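Local coordinates for membrane lipoprotein TpN32 (Treponema pallidum, PDB 1XS5) that binds L-methionine as a periplasmic-type binding lipoprotein of the NlpA family, probably serving methionine uptake at the cell membrane, at residues A[42-47]-A[55-60]; A[77-82]-A[197-202]. All blocks are in the same frame, centred on the assembly; numbering follows the deposited sequence.

Contact 1: residues A[42-47]-A[55-60]; sequences ALNEAV and NFFQHV. With MET (methionine), chain B.
The phenyl ring of Phe57 lies between Leu43 CD1, 3.7 Å from the ring centroid in a CH-pi contact over one face, and CB of the following residue, Gln58, over the centre of the opposite face. Asn44 OD1 and Asn55 CG lie at the ring's edge, in its plane, and Leu43 CB also comes within 3.6 Å of Phe57 CE1. The amides of Asn44 and Gln58 meet tip to tip with planes 23° apart and exchange two hydrogen bonds: Asn44 ND2 gives to Gln58 OE1, nearly straight at 170°, while Gln58 NE2 gives to Asn44 OD1 at 3.0 Å, in the carbonyl plane on a lone pair. The same oxygen accepts from Asn55 ND2 at 3.0 Å, this donor tilted 32° out of that plane, so two donors grip one buried acceptor and fix the rotation of the amide. Asn55 ND2 also makes a weak bond to Leu43 O, and Val47 CG2 packs 3.3 Å from that nitrogen. Beyond CG the Gln58 chain is extended, which carries its amide to Asn44. Gln58 CB touches CE of the bound methionine at 3.6 Å, so the side chain that joins helix to strand also lines the pocket; the ligand's sulphur lies over a face of the His59 ring, offset toward the rim. His62 on helix 60-70 bonds Gln58 OE1 as well. Helix 40-49 thus packs on strand 54-59 beside helix 60-70, while the strand's backbone bonds to Gly8 and to strand 198-203.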
loop_
_atom_site.group_PDB
_atom_site.type_symbol
_atom_site.label_atom_id
_atom_site.label_comp_id
_atom_site.label_asym_id
_atom_site.label_seq_id
_atom_site.Cartn_x
_atom_site.Cartn_y
_atom_site.Cartn_z
ATOM N N ALA A 42 -1.984 6.624 -12.840
ATOM C CA ALA A 42 -2.503 7.982 -13.001
ATOM C C ALA A 42 -2.069 8.935 -11.891
ATOM O O ALA A 42 -1.848 10.154 -12.087
ATOM C CB ALA A 42 -4.025 7.908 -13.094
ATOM N N LEU A 43 -1.981 8.401 -10.676
ATOM C CA LEU A 43 -1.577 9.231 -9.549
ATOM C C LEU A 43 -0.131 9.705 -9.690
ATOM O O LEU A 43 0.197 10.835 -9.347
ATOM C CB LEU A 43 -1.700 8.424 -8.230
ATOM C CG LEU A 43 -3.102 8.386 -7.593
ATOM C CD1 LEU A 43 -3.352 7.091 -6.798
ATOM C CD2 LEU A 43 -3.192 9.611 -6.671
ATOM N N ASN A 44 0.757 8.799 -10.097
ATOM C CA ASN A 44 2.154 9.204 -10.239
ATOM C C ASN A 44 2.395 10.072 -11.480
ATOM O O ASN A 44 3.207 10.998 -11.441
ATOM C CB ASN A 44 3.080 7.971 -10.241
ATOM C CG ASN A 44 3.377 7.470 -8.814
ATOM O OD1 ASN A 44 3.409 8.252 -7.882
ATOM N ND2 ASN A 44 3.619 6.163 -8.668
ATOM N N GLU A 45 1.692 9.782 -12.568
ATOM C CA GLU A 45 1.852 10.595 -13.759
ATOM C C GLU A 45 1.337 12.025 -13.495
ATOM O O GLU A 45 1.866 12.985 -14.052
ATOM C CB GLU A 45 1.089 9.973 -14.931
ATOM C CG GLU A 45 1.673 8.652 -15.401
ATOM C CD GLU A 45 0.996 8.090 -16.672
ATOM O OE1 GLU A 45 -0.212 8.352 -16.905
ATOM O OE2 GLU A 45 1.677 7.361 -17.436
ATOM N N ALA A 46 0.325 12.186 -12.630
ATOM C CA ALA A 46 -0.215 13.534 -12.381
ATOM C C ALA A 46 0.797 14.341 -11.592
ATOM O O ALA A 46 0.908 15.578 -11.777
ATOM C CB ALA A 46 -1.566 13.487 -11.624
ATOM N N VAL A 47 1.513 13.688 -10.683
ATOM C CA VAL A 47 2.558 14.426 -9.955
ATOM C C VAL A 47 3.704 14.764 -10.971
ATOM O O VAL A 47 4.227 15.886 -10.978
ATOM C CB VAL A 47 3.145 13.589 -8.774
ATOM C CG1 VAL A 47 4.467 14.261 -8.256
ATOM C CG2 VAL A 47 2.122 13.492 -7.610
ATOM N N ASN A 55 1.394 13.205 -3.767
ATOM C CA ASN A 55 0.393 12.165 -3.689
ATOM C C ASN A 55 0.665 11.335 -2.486
ATOM O O ASN A 55 1.770 11.382 -1.910
ATOM C CB ASN A 55 0.225 11.298 -4.969
ATOM C CG ASN A 55 1.421 10.447 -5.333
ATOM O OD1 ASN A 55 2.102 9.818 -4.475
ATOM N ND2 ASN A 55 1.667 10.356 -6.662
ATOM N N PHE A 56 -0.371 10.626 -2.051
ATOM C CA PHE A 56 -0.215 9.815 -0.847
ATOM C C PHE A 56 -0.982 8.505 -1.013
ATOM O O PHE A 56 -2.184 8.411 -0.721
ATOM C CB PHE A 56 -0.711 10.633 0.365
ATOM C CG PHE A 56 -0.614 9.890 1.705
ATOM C CD1 PHE A 56 0.509 9.148 2.032
ATOM C CD2 PHE A 56 -1.616 9.978 2.626
ATOM C CE1 PHE A 56 0.598 8.516 3.280
ATOM C CE2 PHE A 56 -1.515 9.358 3.852
ATOM C CZ PHE A 56 -0.411 8.634 4.161
ATOM N N PHE A 57 -0.288 7.472 -1.495
ATOM C CA PHE A 57 -0.967 6.176 -1.692
ATOM C C PHE A 57 -0.051 4.957 -1.822
ATOM O O PHE A 57 -0.547 3.847 -1.829
ATOM C CB PHE A 57 -1.790 6.201 -2.987
ATOM C CG PHE A 57 -0.947 5.993 -4.236
ATOM C CD1 PHE A 57 -0.171 7.028 -4.757
ATOM C CD2 PHE A 57 -0.937 4.757 -4.885
ATOM C CE1 PHE A 57 0.599 6.837 -5.927
ATOM C CE2 PHE A 57 -0.184 4.547 -6.040
ATOM C CZ PHE A 57 0.584 5.591 -6.571
ATOM N N GLN A 58 1.273 5.162 -1.883
ATOM C CA GLN A 58 2.167 4.054 -2.165
ATOM C C GLN A 58 3.341 3.944 -1.202
ATOM O O GLN A 58 3.543 4.834 -0.364
ATOM C CB GLN A 58 2.743 4.261 -3.573
ATOM C CG GLN A 58 3.836 5.413 -3.615
ATOM C CD GLN A 58 4.086 6.027 -5.015
ATOM O OE1 GLN A 58 4.454 5.350 -5.949
ATOM N NE2 GLN A 58 3.883 7.308 -5.125
ATOM N N HIS A 59 4.113 2.864 -1.371
ATOM C CA HIS A 59 5.331 2.689 -0.575
ATOM C C HIS A 59 6.556 2.941 -1.507
ATOM O O HIS A 59 6.394 3.101 -2.724
ATOM C CB HIS A 59 5.359 1.292 0.077
ATOM C CG HIS A 59 4.970 0.170 -0.832
ATOM N ND1 HIS A 59 5.655 -0.146 -1.984
ATOM C CD2 HIS A 59 3.997 -0.757 -0.714
ATOM C CE1 HIS A 59 5.127 -1.222 -2.533
ATOM N NE2 HIS A 59 4.118 -1.612 -1.776
ATOM N N VAL A 60 7.775 2.998 -0.957
ATOM C CA VAL A 60 8.922 3.283 -1.800
ATOM C C VAL A 60 9.221 2.292 -2.949
ATOM O O VAL A 60 9.586 2.723 -4.049
ATOM C CB VAL A 60 10.212 3.554 -0.932
ATOM C CG1 VAL A 60 11.408 3.764 -1.850
ATOM C CG2 VAL A 60 10.010 4.840 -0.106
HETATM N N MET B . -1.523 1.095 0.768
HETATM C CA MET B . -0.782 0.073 -0.058
HETATM C C MET B . 0.034 -0.929 0.787
HETATM O O MET B . -0.047 -2.155 0.526
HETATM C CB MET B . 0.180 0.776 -1.040
HETATM C CG MET B . 0.722 -0.179 -2.083
HETATM S SD MET B . 1.891 0.566 -3.243
HETATM C CE MET B . 0.684 1.401 -4.356
HETATM O OXT MET B . 0.753 -0.471 1.704
#

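Contact 2: residues A[77-82]-A[197-202]; sequences VGNVHV and ANVLVV. With MET (methionine), chain B.
Val77 to Val82 and Asn198 to Val202 run antiparallel in the mixed sheet of one lobe of this periplasmic-binding-protein fold, and a classic beta bulge breaks their register: Val80 and His81 both face Asn198. Val80 N gives to Asn198 O at 2.9 Å, and Asn198 N to His81 O at 2.8 Å, so Asn198 pairs with both bulge residues. Beyond the bulge, Val77 N bonds Leu200 O and Leu200 N bonds Gly78 O. The close packing lies on the side of Leu200 and His81. Val77 CG2 meets Leu200 CD2 at 3.8 Å, the Val77 and Val202 side chains cross at about a right angle, CG1 of the first touching CG2 of the second, and helix 210-219 covers Val80, Leu200 and Val202. Asn79 and Val199 instead point side by side to the other face, where Asn79 is exposed although its OD1 comes 3.2 Å from Val199 CG1; next to them Val82 CG1 meets Ala197 CB at a looser 4.0 Å. His81 CG stands between the backbone N and carbonyl carbon (chi1 74°), and one face of its ring receives Asn198 CB, offset toward the rim, with ring and amide planes 35° apart. His81 NE2 is bonded to Glu83, whose other carboxylate oxygen is hydrogen-bonded to the methionine, and His14 bonds Asn198 OD1. The Asn198 amide faces both the amino and the carboxylate group of the ligand: OD1 accepts from the ligand's N, and Asn198 ND2 donates to ligand OXT at 2.9 Å, with an angle of 168° at the hydrogen.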
loop_
_atom_site.group_PDB
_atom_site.type_symbol
_atom_site.label_atom_id
_atom_site.label_comp_id
_atom_site.label_asym_id
_atom_site.label_seq_id
_atom_site.Cartn_x
_atom_site.Cartn_y
_atom_site.Cartn_z
ATOM N N VAL A 77 9.213 12.137 0.623
ATOM C CA VAL A 77 9.672 13.161 1.554
ATOM C C VAL A 77 9.501 12.672 2.990
ATOM O O VAL A 77 9.878 13.361 3.933
ATOM C CB VAL A 77 8.942 14.525 1.384
ATOM C CG1 VAL A 77 9.095 15.004 -0.039
ATOM C CG2 VAL A 77 7.463 14.422 1.789
ATOM N N GLY A 78 8.961 11.469 3.154
ATOM C CA GLY A 78 8.791 10.914 4.471
ATOM C C GLY A 78 7.855 9.727 4.618
ATOM O O GLY A 78 6.855 9.622 3.899
ATOM N N ASN A 79 8.203 8.825 5.543
ATOM C CA ASN A 79 7.349 7.679 5.846
ATOM C C ASN A 79 6.245 8.172 6.749
ATOM O O ASN A 79 6.488 8.927 7.664
ATOM C CB ASN A 79 8.098 6.583 6.612
ATOM C CG ASN A 79 9.243 6.050 5.846
ATOM O OD1 ASN A 79 9.161 5.855 4.626
ATOM N ND2 ASN A 79 10.341 5.814 6.538
ATOM N N VAL A 80 5.032 7.717 6.497
ATOM C CA VAL A 80 3.872 8.112 7.268
ATOM C C VAL A 80 3.253 6.960 8.086
ATOM O O VAL A 80 2.955 7.105 9.291
ATOM C CB VAL A 80 2.757 8.669 6.315
ATOM C CG1 VAL A 80 1.566 9.071 7.109
ATOM C CG2 VAL A 80 3.286 9.896 5.524
ATOM N N HIS A 81 2.987 5.827 7.439
ATOM C CA HIS A 81 2.371 4.729 8.152
ATOM C C HIS A 81 2.684 3.396 7.488
ATOM O O HIS A 81 3.211 3.394 6.389
ATOM C CB HIS A 81 0.856 4.922 8.222
ATOM C CG HIS A 81 0.117 4.670 6.924
ATOM N ND1 HIS A 81 -0.266 5.683 6.071
ATOM C CD2 HIS A 81 -0.365 3.524 6.380
ATOM C CE1 HIS A 81 -0.957 5.169 5.060
ATOM N NE2 HIS A 81 -1.033 3.863 5.223
ATOM N N VAL A 82 2.375 2.299 8.187
ATOM C CA VAL A 82 2.589 0.932 7.690
ATOM C C VAL A 82 1.217 0.249 7.660
ATOM O O VAL A 82 0.402 0.483 8.542
ATOM C CB VAL A 82 3.573 0.099 8.593
ATOM C CG1 VAL A 82 4.970 0.755 8.610
ATOM C CG2 VAL A 82 3.019 -0.037 10.022
ATOM N N ALA A 197 6.443 0.899 4.220
ATOM C CA ALA A 197 5.779 2.083 4.785
ATOM C C ALA A 197 5.307 2.974 3.616
ATOM O O ALA A 197 6.012 3.141 2.600
ATOM C CB ALA A 197 6.772 2.879 5.678
ATOM N N ASN A 198 4.105 3.534 3.773
ATOM C CA ASN A 198 3.500 4.409 2.771
ATOM C C ASN A 198 4.071 5.793 2.986
ATOM O O ASN A 198 4.198 6.269 4.123
ATOM C CB ASN A 198 1.988 4.405 2.929
ATOM C CG ASN A 198 1.342 3.136 2.331
ATOM O OD1 ASN A 198 0.248 3.198 1.768
ATOM N ND2 ASN A 198 2.032 1.979 2.450
ATOM N N VAL A 199 4.378 6.456 1.880
ATOM C CA VAL A 199 5.063 7.740 1.929
ATOM C C VAL A 199 4.355 8.864 1.180
ATOM O O VAL A 199 3.532 8.625 0.278
ATOM C CB VAL A 199 6.457 7.621 1.267
ATOM C CG1 VAL A 199 7.434 6.848 2.170
ATOM C CG2 VAL A 199 6.323 6.864 -0.060
ATOM N N LEU A 200 4.720 10.092 1.543
ATOM C CA LEU A 200 4.176 11.284 0.896
ATOM C C LEU A 200 5.182 11.484 -0.247
ATOM O O LEU A 200 6.377 11.559 -0.003
ATOM C CB LEU A 200 4.205 12.455 1.873
ATOM C CG LEU A 200 3.676 13.750 1.249
ATOM C CD1 LEU A 200 2.205 13.498 0.773
ATOM C CD2 LEU A 200 3.768 14.910 2.282
ATOM N N VAL A 201 4.713 11.612 -1.487
ATOM C CA VAL A 201 5.610 11.698 -2.644
ATOM C C VAL A 201 5.484 12.963 -3.461
ATOM O O VAL A 201 4.367 13.478 -3.652
ATOM C CB VAL A 201 5.362 10.446 -3.567
ATOM C CG1 VAL A 201 6.009 10.600 -4.954
ATOM C CG2 VAL A 201 5.909 9.191 -2.835
ATOM N N VAL A 202 6.629 13.491 -3.908
ATOM C CA VAL A 202 6.624 14.681 -4.776
ATOM C C VAL A 202 7.648 14.523 -5.889
ATOM O O VAL A 202 8.410 13.537 -5.939
ATOM C CB VAL A 202 6.939 15.997 -3.991
ATOM C CG1 VAL A 202 5.903 16.210 -2.883
ATOM C CG2 VAL A 202 8.378 15.926 -3.404
HETATM N N MET B . -1.523 1.095 0.768
HETATM C CA MET B . -0.782 0.073 -0.058
HETATM C C MET B . 0.034 -0.929 0.787
HETATM O O MET B . -0.047 -2.155 0.526
HETATM C CB MET B . 0.180 0.776 -1.040
HETATM C CG MET B . 0.722 -0.179 -2.083
HETATM S SD MET B . 1.891 0.566 -3.243
HETATM C CE MET B . 0.684 1.401 -4.356
HETATM O OXT MET B . 0.753 -0.471 1.704
#

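In the fold
Contact 1 comes first along the chain, both its segments preceding those of contact 2, and their centres lie about 11 Å apart within the same lobe. Both reach the mixed six-stranded sheet, where strand 198-203 runs antiparallel between strands 54-59 and 74-82. The two contacts touch directly: Gln58 O lies 2.9 Å from Val199 N and Asn55 O 3.0 Å from Val201 N, both probable backbone hydrogen bonds. Contact 1 packs helix 40-49 against strand 54-59 of this sheet, whereas contact 2 pairs two of its strands. Both also meet the bound methionine, Phe57, Gln58 and His59 at its side chain and Asn198 at its amino and carboxylate groups, so adjacent strands of one sheet line different parts of the ligand.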